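Local coordinates for Alpha/beta hydrolase fold protein (Sphaerobacter thermophilus, PDB 3R0V), which probably acts as a hydrolase of the alpha/beta hydrolase fold, its substrate not established, and holds D-malate in its pocket in this crystal, at residues R127-L138 with A150-G160. Residues are numbered along the deposited sequence; the frame is centred on the assembly and turned at random. Where two conformers were deposited one is given.
Sequences RPPVPPDYQTRL and AVTYFMTEGVG. With MLT (D-malate), chain F.
The ring of Y153 is gripped on both faces: R137 lays CG over one as a CH-pi contact, 3.7 Å from CG to the centroid of Y153 and 22° off the normal, while CB of E157, one helical turn on, covers the opposite face near the rim. Beside it the Y134 ring runs the other way, nearly parallel (14°) but slid so far that the two barely overlap; the touch is Y134 CD1 to Y153 CE2, 3.3 Å. Y134 turns its ring away from its own backbone N and so across to the second helix, where its CE1 packs 3.6 Å from CA of G158 and its OH meets the F154 ring at the edge, 3.4 Å from CD1 of F154. Farther round the rim, CZ of F154 lies 3.4 Å from C2 of D-malate, and V159 CG2 sits over one face. A water joins Y153 OH to D133 OD1. At the other end the extended R127 donates from NH2 to G158 O (2.8 Å), which lies almost in the guanidinium plane, and NH2 approaches in the carbonyl plane; NH1 bonds P120 O, tying the loop to a residue of the ligand pocket. Segments 134-138 and 150-158 of the two helices run antiparallel at 161°; both helices follow strand 111-117 and precede strand 209-213, as in the helical cap of alpha/beta hydrolases, here lining the malate pocket through F154.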
loop_
_atom_site.group_PDB
_atom_site.type_symbol
_atom_site.label_atom_id
_atom_site.label_comp_id
_atom_site.label_asym_id
_atom_site.label_seq_id
_atom_site.Cartn_x
_atom_site.Cartn_y
_atom_site.Cartn_z
ATOM N N ARG A 127 13.012 -11.546 9.235
ATOM C CA ARG A 127 12.652 -10.151 9.468
ATOM C C ARG A 127 13.084 -9.753 10.870
ATOM O O ARG A 127 12.792 -10.462 11.829
ATOM C CB ARG A 127 11.151 -9.931 9.323
ATOM C CG ARG A 127 10.775 -8.475 9.497
ATOM C CD ARG A 127 9.326 -8.235 9.216
ATOM N NE ARG A 127 8.978 -6.828 9.357
ATOM C CZ ARG A 127 7.808 -6.320 8.987
ATOM N NH1 ARG A 127 6.881 -7.107 8.439
ATOM N NH2 ARG A 127 7.561 -5.037 9.156
ATOM N N PRO A 128 13.772 -8.612 11.001
ATOM C CA PRO A 128 14.153 -8.132 12.335
ATOM C C PRO A 128 12.910 -7.951 13.218
ATOM O O PRO A 128 11.883 -7.538 12.712
ATOM C CB PRO A 128 14.796 -6.770 12.045
ATOM C CG PRO A 128 15.180 -6.814 10.610
ATOM C CD PRO A 128 14.187 -7.695 9.927
ATOM N N PRO A 129 12.998 -8.278 14.517
ATOM C CA PRO A 129 11.832 -8.041 15.376
ATOM C C PRO A 129 11.485 -6.556 15.457
ATOM O O PRO A 129 12.381 -5.712 15.509
ATOM C CB PRO A 129 12.281 -8.567 16.747
ATOM C CG PRO A 129 13.764 -8.690 16.661
ATOM C CD PRO A 129 14.103 -8.934 15.234
ATOM N N VAL A 130 10.198 -6.246 15.432
ATOM C CA VAL A 130 9.732 -4.884 15.639
ATOM C C VAL A 130 9.779 -4.637 17.139
ATOM O O VAL A 130 9.375 -5.501 17.913
ATOM C CB VAL A 130 8.287 -4.732 15.136
ATOM C CG1 VAL A 130 7.732 -3.362 15.487
ATOM C CG2 VAL A 130 8.208 -4.988 13.628
ATOM N N PRO A 131 10.314 -3.479 17.571
ATOM C CA PRO A 131 10.404 -3.265 19.018
ATOM C C PRO A 131 9.031 -3.374 19.671
ATOM O O PRO A 131 8.055 -2.888 19.119
ATOM C CB PRO A 131 10.906 -1.824 19.124
ATOM C CG PRO A 131 11.638 -1.577 17.844
ATOM C CD PRO A 131 10.869 -2.353 16.803
ATOM N N PRO A 132 8.953 -4.003 20.857
ATOM C CA PRO A 132 7.655 -4.111 21.532
ATOM C C PRO A 132 7.033 -2.751 21.863
ATOM O O PRO A 132 5.817 -2.669 22.020
ATOM C CB PRO A 132 7.998 -4.872 22.815
ATOM C CG PRO A 132 9.179 -5.696 22.435
ATOM C CD PRO A 132 9.989 -4.807 21.523
ATOM N N ASP A 133 7.852 -1.709 21.955
ATOM C CA ASP A 133 7.347 -0.369 22.261
ATOM C C ASP A 133 7.131 0.487 21.008
ATOM O O ASP A 133 7.004 1.709 21.095
ATOM C CB ASP A 133 8.269 0.350 23.260
ATOM C CG ASP A 133 9.637 0.686 22.675
ATOM O OD1 ASP A 133 10.109 -0.029 21.769
ATOM O OD2 ASP A 133 10.253 1.671 23.130
ATOM N N TYR A 134 7.071 -0.159 19.850
ATOM C CA TYR A 134 6.960 0.572 18.590
ATOM C C TYR A 134 5.829 1.607 18.581
ATOM O O TYR A 134 6.052 2.772 18.267
ATOM C CB TYR A 134 6.780 -0.398 17.416
ATOM C CG TYR A 134 6.640 0.313 16.093
ATOM C CD1 TYR A 134 7.769 0.701 15.374
ATOM C CD2 TYR A 134 5.384 0.637 15.573
ATOM C CE1 TYR A 134 7.653 1.377 14.169
ATOM C CE2 TYR A 134 5.261 1.311 14.355
ATOM C CZ TYR A 134 6.399 1.683 13.670
ATOM O OH TYR A 134 6.288 2.353 12.474
ATOM N N GLN A 135 4.620 1.200 18.936
ATOM C CA GLN A 135 3.482 2.114 18.889
ATOM C C GLN A 135 3.683 3.303 19.831
ATOM O O GLN A 135 3.444 4.447 19.463
ATOM C CB GLN A 135 2.188 1.366 19.236
ATOM C CG GLN A 135 0.934 2.230 19.317
ATOM C CD GLN A 135 -0.305 1.410 19.638
ATOM O OE1 GLN A 135 -0.254 0.183 19.690
ATOM N NE2 GLN A 135 -1.425 2.089 19.851
ATOM N N THR A 136 4.137 3.014 21.043
ATOM C CA THR A 136 4.365 4.040 22.046
ATOM C C THR A 136 5.435 5.031 21.582
ATOM O O THR A 136 5.276 6.246 21.727
ATOM C CB THR A 136 4.777 3.406 23.391
ATOM O OG1 THR A 136 3.745 2.508 23.818
ATOM C CG2 THR A 136 4.998 4.474 24.457
ATOM N N ARG A 137 6.526 4.518 21.025
ATOM C CA ARG A 137 7.620 5.390 20.607
ATOM C C ARG A 137 7.220 6.254 19.412
ATOM O O ARG A 137 7.516 7.448 19.372
ATOM C CB ARG A 137 8.873 4.558 20.305
ATOM C CG ARG A 137 10.027 5.335 19.712
ATOM C CD ARG A 137 10.515 6.448 20.635
ATOM N NE ARG A 137 11.711 7.064 20.074
ATOM C CZ ARG A 137 12.365 8.070 20.643
ATOM N NH1 ARG A 137 11.929 8.578 21.788
ATOM N NH2 ARG A 137 13.448 8.570 20.064
ATOM N N LEU A 138 6.554 5.647 18.433
ATOM C CA LEU A 138 6.090 6.379 17.273
ATOM C C LEU A 138 5.165 7.521 17.699
ATOM O O LEU A 138 5.301 8.653 17.234
ATOM C CB LEU A 138 5.374 5.426 16.319
ATOM C CG LEU A 138 4.704 6.060 15.099
ATOM C CD1 LEU A 138 5.712 6.804 14.243
ATOM C CD2 LEU A 138 3.959 4.979 14.293
ATOM N N ALA A 150 10.121 10.345 13.223
ATOM C CA ALA A 150 9.069 9.328 13.119
ATOM C C ALA A 150 9.202 8.513 11.834
ATOM O O ALA A 150 9.084 7.292 11.852
ATOM C CB ALA A 150 7.686 9.968 13.206
ATOM N N VAL A 151 9.473 9.184 10.720
ATOM C CA VAL A 151 9.701 8.473 9.465
ATOM C C VAL A 151 10.931 7.571 9.564
ATOM O O VAL A 151 10.883 6.417 9.152
ATOM C CB VAL A 151 9.871 9.447 8.284
ATOM C CG1 VAL A 151 10.182 8.673 7.000
ATOM C CG2 VAL A 151 8.605 10.288 8.106
ATOM N N THR A 152 12.028 8.097 10.106
ATOM C CA THR A 152 13.241 7.311 10.274
ATOM C C THR A 152 12.988 6.071 11.133
ATOM O O THR A 152 13.469 4.981 10.827
ATOM C CB THR A 152 14.329 8.171 10.915
ATOM O OG1 THR A 152 14.616 9.264 10.039
ATOM C CG2 THR A 152 15.600 7.355 11.134
ATOM N N TYR A 153 12.208 6.248 12.193
ATOM C CA TYR A 153 11.884 5.166 13.109
ATOM C C TYR A 153 11.030 4.116 12.406
ATOM O O TYR A 153 11.304 2.923 12.500
ATOM C CB TYR A 153 11.186 5.714 14.358
ATOM C CG TYR A 153 10.898 4.681 15.419
ATOM C CD1 TYR A 153 11.921 4.110 16.162
ATOM C CD2 TYR A 153 9.590 4.301 15.694
ATOM C CE1 TYR A 153 11.650 3.169 17.150
ATOM C CE2 TYR A 153 9.308 3.371 16.679
ATOM C CZ TYR A 153 10.339 2.804 17.391
ATOM O OH TYR A 153 10.072 1.877 18.370
ATOM N N PHE A 154 9.993 4.564 11.703
ATOM C CA PHE A 154 9.185 3.637 10.911
ATOM C C PHE A 154 10.061 2.826 9.945
ATOM O O PHE A 154 9.964 1.597 9.875
ATOM C CB PHE A 154 8.120 4.396 10.114
ATOM C CG PHE A 154 7.574 3.614 8.943
ATOM C CD1 PHE A 154 6.715 2.548 9.141
ATOM C CD2 PHE A 154 7.944 3.934 7.652
ATOM C CE1 PHE A 154 6.226 1.831 8.060
ATOM C CE2 PHE A 154 7.462 3.214 6.574
ATOM C CZ PHE A 154 6.611 2.172 6.781
HETATM N N MSE A 155 10.933 3.501 9.207
HETATM C CA MSE A 155 11.725 2.796 8.213
HETATM C C MSE A 155 12.718 1.822 8.808
HETATM O O MSE A 155 12.853 0.710 8.314
HETATM C CB MSE A 155 12.426 3.778 7.299
HETATM C CG MSE A 155 11.431 4.556 6.506
HETATM SE SE MSE A 155 12.257 5.584 5.126
HETATM C CE MSE A 155 10.608 6.238 4.309
ATOM N N THR A 156 13.407 2.228 9.868
ATOM C CA THR A 156 14.429 1.377 10.466
ATOM C C THR A 156 13.873 0.304 11.387
ATOM O O THR A 156 14.341 -0.838 11.360
ATOM C CB THR A 156 15.452 2.211 11.261
ATOM O OG1 THR A 156 14.769 2.992 12.260
ATOM C CG2 THR A 156 16.236 3.131 10.332
ATOM N N GLU A 157 12.897 0.664 12.212
ATOM C CA GLU A 157 12.376 -0.259 13.210
ATOM C C GLU A 157 11.048 -0.884 12.800
ATOM O O GLU A 157 10.746 -2.005 13.191
ATOM C CB GLU A 157 12.256 0.428 14.576
ATOM C CG GLU A 157 13.570 0.953 15.108
ATOM C CD GLU A 157 14.620 -0.134 15.232
ATOM O OE1 GLU A 157 14.259 -1.307 15.496
ATOM O OE2 GLU A 157 15.814 0.191 15.057
ATOM N N GLY A 158 10.262 -0.164 12.008
ATOM C CA GLY A 158 8.983 -0.689 11.562
ATOM C C GLY A 158 9.155 -1.689 10.442
ATOM O O GLY A 158 8.581 -2.783 10.484
ATOM N N VAL A 159 9.936 -1.325 9.432
ATOM C CA VAL A 159 10.100 -2.207 8.275
ATOM C C VAL A 159 11.550 -2.626 7.962
ATOM O O VAL A 159 11.827 -3.147 6.884
ATOM C CB VAL A 159 9.386 -1.650 7.023
ATOM C CG1 VAL A 159 7.865 -1.739 7.210
ATOM C CG2 VAL A 159 9.803 -0.211 6.747
ATOM N N GLY A 160 12.466 -2.402 8.902
ATOM C CA GLY A 160 13.784 -3.025 8.844
ATOM C C GLY A 160 14.750 -2.545 7.773
ATOM O O GLY A 160 15.607 -3.310 7.334
HETATM C C1 MLT F . 4.998 0.180 3.711
HETATM O O1 MLT F . 3.960 0.674 3.163
HETATM O O2 MLT F . 4.967 -0.891 4.316
HETATM C C2 MLT F . 6.286 0.945 3.576
HETATM O O3 MLT F . 6.147 1.961 2.603
HETATM C C3 MLT F . 7.434 0.010 3.218
HETATM C C4 MLT F . 8.619 0.805 2.716
HETATM O O4 MLT F . 8.525 2.026 2.460
HETATM O O5 MLT F . 9.722 0.245 2.548
HETATM O O HOH W 1 12.380 -4.019 12.753
HETATM O O HOH W 2 12.107 1.542 20.216
#